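Side-chain contacts in uncharacterized protein (Acinetobacter baumannii, PDB 5D66), which is of unknown function but is built of ankyrin repeats, a fold that commonly serves as a scaffold for binding other proteins: residues Val42-Asn47 against Leu74-Gln79; His50-Leu55 against Leu82-Met87. One frame throughout, in Å; residues are numbered along the deposited sequence.

Contact 1: residues Val42-Asn47 against Leu74-Gln79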
# COMPACT_ATOMS: atom_id res chain seq x y z
N VAL A 42 -8.00 1.91 -13.06
CA VAL A 42 -8.89 3.06 -13.10
C VAL A 42 -9.87 3.03 -11.95
O VAL A 42 -10.07 4.03 -11.23
CB VAL A 42 -9.59 3.14 -14.45
CG1 VAL A 42 -10.66 4.20 -14.46
CG2 VAL A 42 -8.57 3.39 -15.57
N ALA A 43 -10.50 1.89 -11.70
CA ALA A 43 -11.46 1.76 -10.59
C ALA A 43 -10.78 2.00 -9.26
O ALA A 43 -11.33 2.64 -8.36
CB ALA A 43 -12.10 0.39 -10.59
N THR A 44 -9.56 1.48 -9.10
CA THR A 44 -8.85 1.58 -7.83
C THR A 44 -8.46 3.01 -7.53
O THR A 44 -8.59 3.48 -6.39
CB THR A 44 -7.66 0.64 -7.80
OG1 THR A 44 -8.12 -0.72 -7.94
CG2 THR A 44 -6.91 0.72 -6.47
N ARG A 45 -7.98 3.75 -8.52
CA ARG A 45 -7.62 5.14 -8.31
C ARG A 45 -8.82 5.96 -7.80
O ARG A 45 -8.62 6.89 -6.98
CB ARG A 45 -7.11 5.81 -9.58
CG ARG A 45 -5.80 5.26 -10.11
CD ARG A 45 -5.41 5.97 -11.35
NE ARG A 45 -4.32 5.35 -12.10
CZ ARG A 45 -4.37 5.02 -13.40
NH1 ARG A 45 -5.43 5.25 -14.13
NH2 ARG A 45 -3.28 4.55 -13.95
N ALA A 46 -10.01 5.60 -8.21
CA ALA A 46 -11.22 6.27 -7.82
C ALA A 46 -11.85 5.76 -6.51
O ALA A 46 -12.85 6.31 -6.05
CB ALA A 46 -12.24 6.18 -8.96
N ASN A 47 -11.26 4.70 -5.96
CA ASN A 47 -11.87 3.95 -4.84
C ASN A 47 -13.28 3.49 -5.17
O ASN A 47 -14.20 3.53 -4.34
CB ASN A 47 -11.82 4.69 -3.52
CG ASN A 47 -11.91 3.73 -2.35
OD1 ASN A 47 -11.69 2.55 -2.51
ND2 ASN A 47 -12.26 4.24 -1.17
N LEU A 74 -0.81 -2.14 -4.78
CA LEU A 74 0.11 -1.16 -4.23
C LEU A 74 -0.56 0.17 -3.93
O LEU A 74 -0.30 0.80 -2.91
CB LEU A 74 1.32 -0.95 -5.13
CG LEU A 74 2.28 -2.08 -5.20
CD1 LEU A 74 3.19 -1.95 -6.45
CD2 LEU A 74 3.17 -2.09 -3.98
N TYR A 75 -1.41 0.63 -4.85
CA TYR A 75 -2.07 1.89 -4.73
C TYR A 75 -3.13 1.85 -3.60
O TYR A 75 -3.25 2.78 -2.80
CB TYR A 75 -2.79 2.26 -6.02
CG TYR A 75 -3.31 3.66 -6.09
CD1 TYR A 75 -2.53 4.65 -6.62
CD2 TYR A 75 -4.57 3.99 -5.67
CE1 TYR A 75 -2.97 5.97 -6.68
CE2 TYR A 75 -5.02 5.27 -5.73
CZ TYR A 75 -4.22 6.28 -6.26
OH TYR A 75 -4.69 7.58 -6.36
N ALA A 76 -3.90 0.76 -3.52
CA ALA A 76 -4.91 0.65 -2.46
C ALA A 76 -4.21 0.69 -1.10
O ALA A 76 -4.72 1.31 -0.15
CB ALA A 76 -5.76 -0.59 -2.60
N GLY A 77 -3.08 0.01 -0.96
CA GLY A 77 -2.35 0.07 0.31
C GLY A 77 -1.85 1.48 0.62
O GLY A 77 -2.02 1.99 1.74
N ALA A 78 -1.25 2.16 -0.35
CA ALA A 78 -0.72 3.50 -0.12
C ALA A 78 -1.81 4.50 0.24
O ALA A 78 -1.56 5.40 1.05
CB ALA A 78 0.05 3.99 -1.34
N GLN A 79 -3.00 4.32 -0.32
CA GLN A 79 -4.08 5.26 -0.11
C GLN A 79 -5.01 4.90 1.04
O GLN A 79 -5.92 5.65 1.35
CB GLN A 79 -4.91 5.44 -1.38
CG GLN A 79 -4.11 5.93 -2.57
CD GLN A 79 -3.42 7.25 -2.38
OE1 GLN A 79 -2.29 7.45 -2.85
NE2 GLN A 79 -4.07 8.17 -1.67
O HOH W 1 -6.70 8.32 -5.03
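Tyr75 reaches across from helix 72-79 and lays its ring against the backbone of helix 39-45 where Thr44 passes into Arg45. With CG anti to the backbone N (chi1 -170°), the ring extends toward the neighbouring helix, and its CE2 comes to 3.7 Å from Arg45 CA. The Thr44 carbonyl O approaches the same ring carbon obliquely. On one face of the ring Arg45 CG lies 4.3 Å above the plane, offset toward the rim; in one of its two conformers, Gln79 places CG over the opposite face, also toward the rim.

At the phenol end, a water in the plane of the ring is 2.5 Å from Tyr75 OH and donates a hydrogen bond of 3.1 Å to Arg45 O. This bridge is the polar link between the two segments, which share no direct hydrogen bond. Beyond its CG the Arg45 chain runs on extended, and its guanidinium forms a salt bridge with Asp66 and a hydrogen bond with Ser37.

Deeper in the interface Thr44 turns its two branches to different tasks. Its methyl CG2, anti to the backbone N, meets Tyr75 CD2 at 4.1 Å and Ala76 CB at 4.2 Å, whereas OG1 lies beside the backbone N and hydrogen-bonds to Leu40 O, so the buried hydroxyl is satisfied within its own helix. Where Thr44 faces Ala76 the two CA atoms are 6.7 Å apart, consistent with the short side chains on both sides. Such side-by-side packing of helices from neighbouring helical pairs is characteristic of the ankyrin repeat stack.

Contact 2: residues His50-Leu55 against Leu82-Met87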
# COMPACT_ATOMS: atom_id res chain seq x y z
N HIS A 50 -17.18 -1.25 -5.75
CA HIS A 50 -18.05 -2.23 -6.43
C HIS A 50 -17.46 -2.64 -7.76
O HIS A 50 -17.39 -3.82 -8.09
CB HIS A 50 -19.46 -1.67 -6.57
CG HIS A 50 -20.09 -1.41 -5.26
ND1 HIS A 50 -20.56 -0.18 -4.85
CD2 HIS A 50 -20.18 -2.22 -4.19
CE1 HIS A 50 -21.02 -0.27 -3.62
NE2 HIS A 50 -20.83 -1.51 -3.21
N ALA A 51 -16.99 -1.66 -8.53
CA ALA A 51 -16.35 -1.98 -9.81
C ALA A 51 -15.10 -2.81 -9.63
O ALA A 51 -14.87 -3.78 -10.32
CB ALA A 51 -15.99 -0.71 -10.57
N ALA A 52 -14.31 -2.43 -8.63
CA ALA A 52 -13.08 -3.20 -8.34
C ALA A 52 -13.44 -4.65 -7.96
O ALA A 52 -12.79 -5.58 -8.46
CB ALA A 52 -12.28 -2.54 -7.24
N HIS A 53 -14.46 -4.84 -7.14
CA HIS A 53 -14.85 -6.20 -6.78
C HIS A 53 -15.23 -7.02 -8.01
O HIS A 53 -14.81 -8.16 -8.15
CB HIS A 53 -16.02 -6.16 -5.80
CG HIS A 53 -16.50 -7.51 -5.39
ND1 HIS A 53 -17.67 -8.10 -5.83
CD2 HIS A 53 -15.91 -8.41 -4.58
CE1 HIS A 53 -17.82 -9.27 -5.24
NE2 HIS A 53 -16.76 -9.48 -4.49
N MSE A 54 -16.04 -6.44 -8.89
CA MSE A 54 -16.49 -7.17 -10.07
C MSE A 54 -15.31 -7.53 -10.96
O MSE A 54 -15.22 -8.64 -11.47
CB MSE A 54 -17.53 -6.35 -10.80
CG MSE A 54 -18.11 -7.05 -12.00
SE MSE A 54 -19.56 -6.08 -12.82
CE MSE A 54 -20.90 -6.78 -11.68
N LEU A 55 -14.40 -6.60 -11.13
CA LEU A 55 -13.22 -6.83 -12.01
C LEU A 55 -12.27 -7.89 -11.44
O LEU A 55 -11.79 -8.75 -12.14
CB LEU A 55 -12.50 -5.52 -12.30
CG LEU A 55 -13.31 -4.52 -13.16
CD1 LEU A 55 -12.67 -3.13 -13.05
CD2 LEU A 55 -13.44 -4.97 -14.61
N LEU A 82 -9.06 0.38 2.02
CA LEU A 82 -8.87 -0.86 2.72
C LEU A 82 -9.82 -1.95 2.17
O LEU A 82 -9.42 -3.11 2.11
CB LEU A 82 -9.03 -0.57 4.19
CG LEU A 82 -8.78 -1.75 5.12
CD1 LEU A 82 -7.40 -2.36 4.88
CD2 LEU A 82 -8.92 -1.21 6.54
N LYS A 83 -11.01 -1.58 1.72
CA LYS A 83 -11.91 -2.58 1.16
C LYS A 83 -11.31 -3.19 -0.13
O LYS A 83 -11.25 -4.40 -0.30
CB LYS A 83 -13.33 -2.01 0.91
CG LYS A 83 -13.99 -1.70 2.26
CD LYS A 83 -15.30 -1.03 2.09
CE LYS A 83 -16.07 -0.97 3.38
NZ LYS A 83 -17.40 -0.41 3.12
N ILE A 84 -10.80 -2.34 -1.01
CA ILE A 84 -10.15 -2.83 -2.23
C ILE A 84 -8.89 -3.59 -1.85
O ILE A 84 -8.62 -4.65 -2.42
CB ILE A 84 -9.89 -1.71 -3.22
CG1 ILE A 84 -11.21 -1.15 -3.77
CG2 ILE A 84 -9.04 -2.23 -4.39
CD1 ILE A 84 -11.06 0.03 -4.70
N LEU A 85 -8.10 -3.04 -0.93
CA LEU A 85 -6.89 -3.75 -0.54
C LEU A 85 -7.18 -5.19 -0.09
O LEU A 85 -6.48 -6.13 -0.51
CB LEU A 85 -6.16 -2.99 0.56
CG LEU A 85 -4.94 -3.67 1.10
CD1 LEU A 85 -3.84 -3.74 0.01
CD2 LEU A 85 -4.40 -3.00 2.32
N ARG A 86 -8.19 -5.37 0.77
CA ARG A 86 -8.53 -6.70 1.25
C ARG A 86 -8.89 -7.62 0.08
O ARG A 86 -8.52 -8.79 0.10
CB ARG A 86 -9.59 -6.65 2.28
CG ARG A 86 -9.16 -6.04 3.56
CD ARG A 86 -10.26 -6.20 4.61
NE ARG A 86 -10.22 -5.23 5.72
CZ ARG A 86 -9.31 -5.21 6.70
NH1 ARG A 86 -8.33 -6.12 6.77
NH2 ARG A 86 -9.39 -4.29 7.66
N MSE A 87 -9.60 -7.10 -0.91
CA MSE A 87 -9.90 -7.89 -2.10
C MSE A 87 -8.63 -8.33 -2.79
O MSE A 87 -8.47 -9.51 -3.22
CB MSE A 87 -10.77 -7.14 -3.09
CG MSE A 87 -12.05 -6.63 -2.61
SE MSE A 87 -12.82 -5.45 -3.97
CE MSE A 87 -14.02 -4.55 -2.78
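In the outer helix layer of the ankyrin stack, helices 49-57 and 82-90 lie side by side, and segments 50-55 and 82-87 run almost parallel, at 6° with their axes 9.9 Å apart. Ala52 and Ile84 meet on the buried side of this pair. Ile84 CG1 stands anti to the carbonyl carbon (chi1 -67°), and the extended branch carries CD1 to 3.8 Å from Ala52 CB. The methyl of Ala52 therefore packs alongside the end of the isoleucine chain, with CG1 almost as close.

One turn further on, the selenomethionine Met87 points toward helix 49-57, its chain extended beyond CG, and also touches Ile49 and Ile56 of that helix. Its selenium lies against the backbone between Ala52 and His53, 3.5 Å from His53 CA, and is also near Ala52 CB, so it joins the buried apolar patch to the more exposed His53. The contact is wholly one of packing, without a hydrogen bond between the segments. CG of His53 is anti to its backbone N, and the imidazole offers an edge to Met87: SE lies 5.3 Å from the ring centroid and 87° off the ring normal, while the terminal CE rests 4.0 Å from His53 CB.

Overall arrangement
The two contacts join the same neighbouring helical hairpins at two levels: contact 1 pairs helices 39-45 and 72-79, contact 2 pairs helices 49-57 and 82-90. Along the chain their segments alternate, 42-47, 50-55, 74-79 and 82-87: helices 39-45 and 49-57, which follow each other in the chain, give one segment to each contact, as do helices 72-79 and 82-90. The centres lie about 9 Å apart, and the layers touch directly: Ile84 of contact 2 packs against Thr44 and Asn47 of contact 1, and Leu85 against Ala76. Helices 6-12 and 16-23 precede these hairpins, and helices 106-111 and 115-124 follow, so the contacts form one step in the elongated ankyrin solenoid of this single-chain assembly.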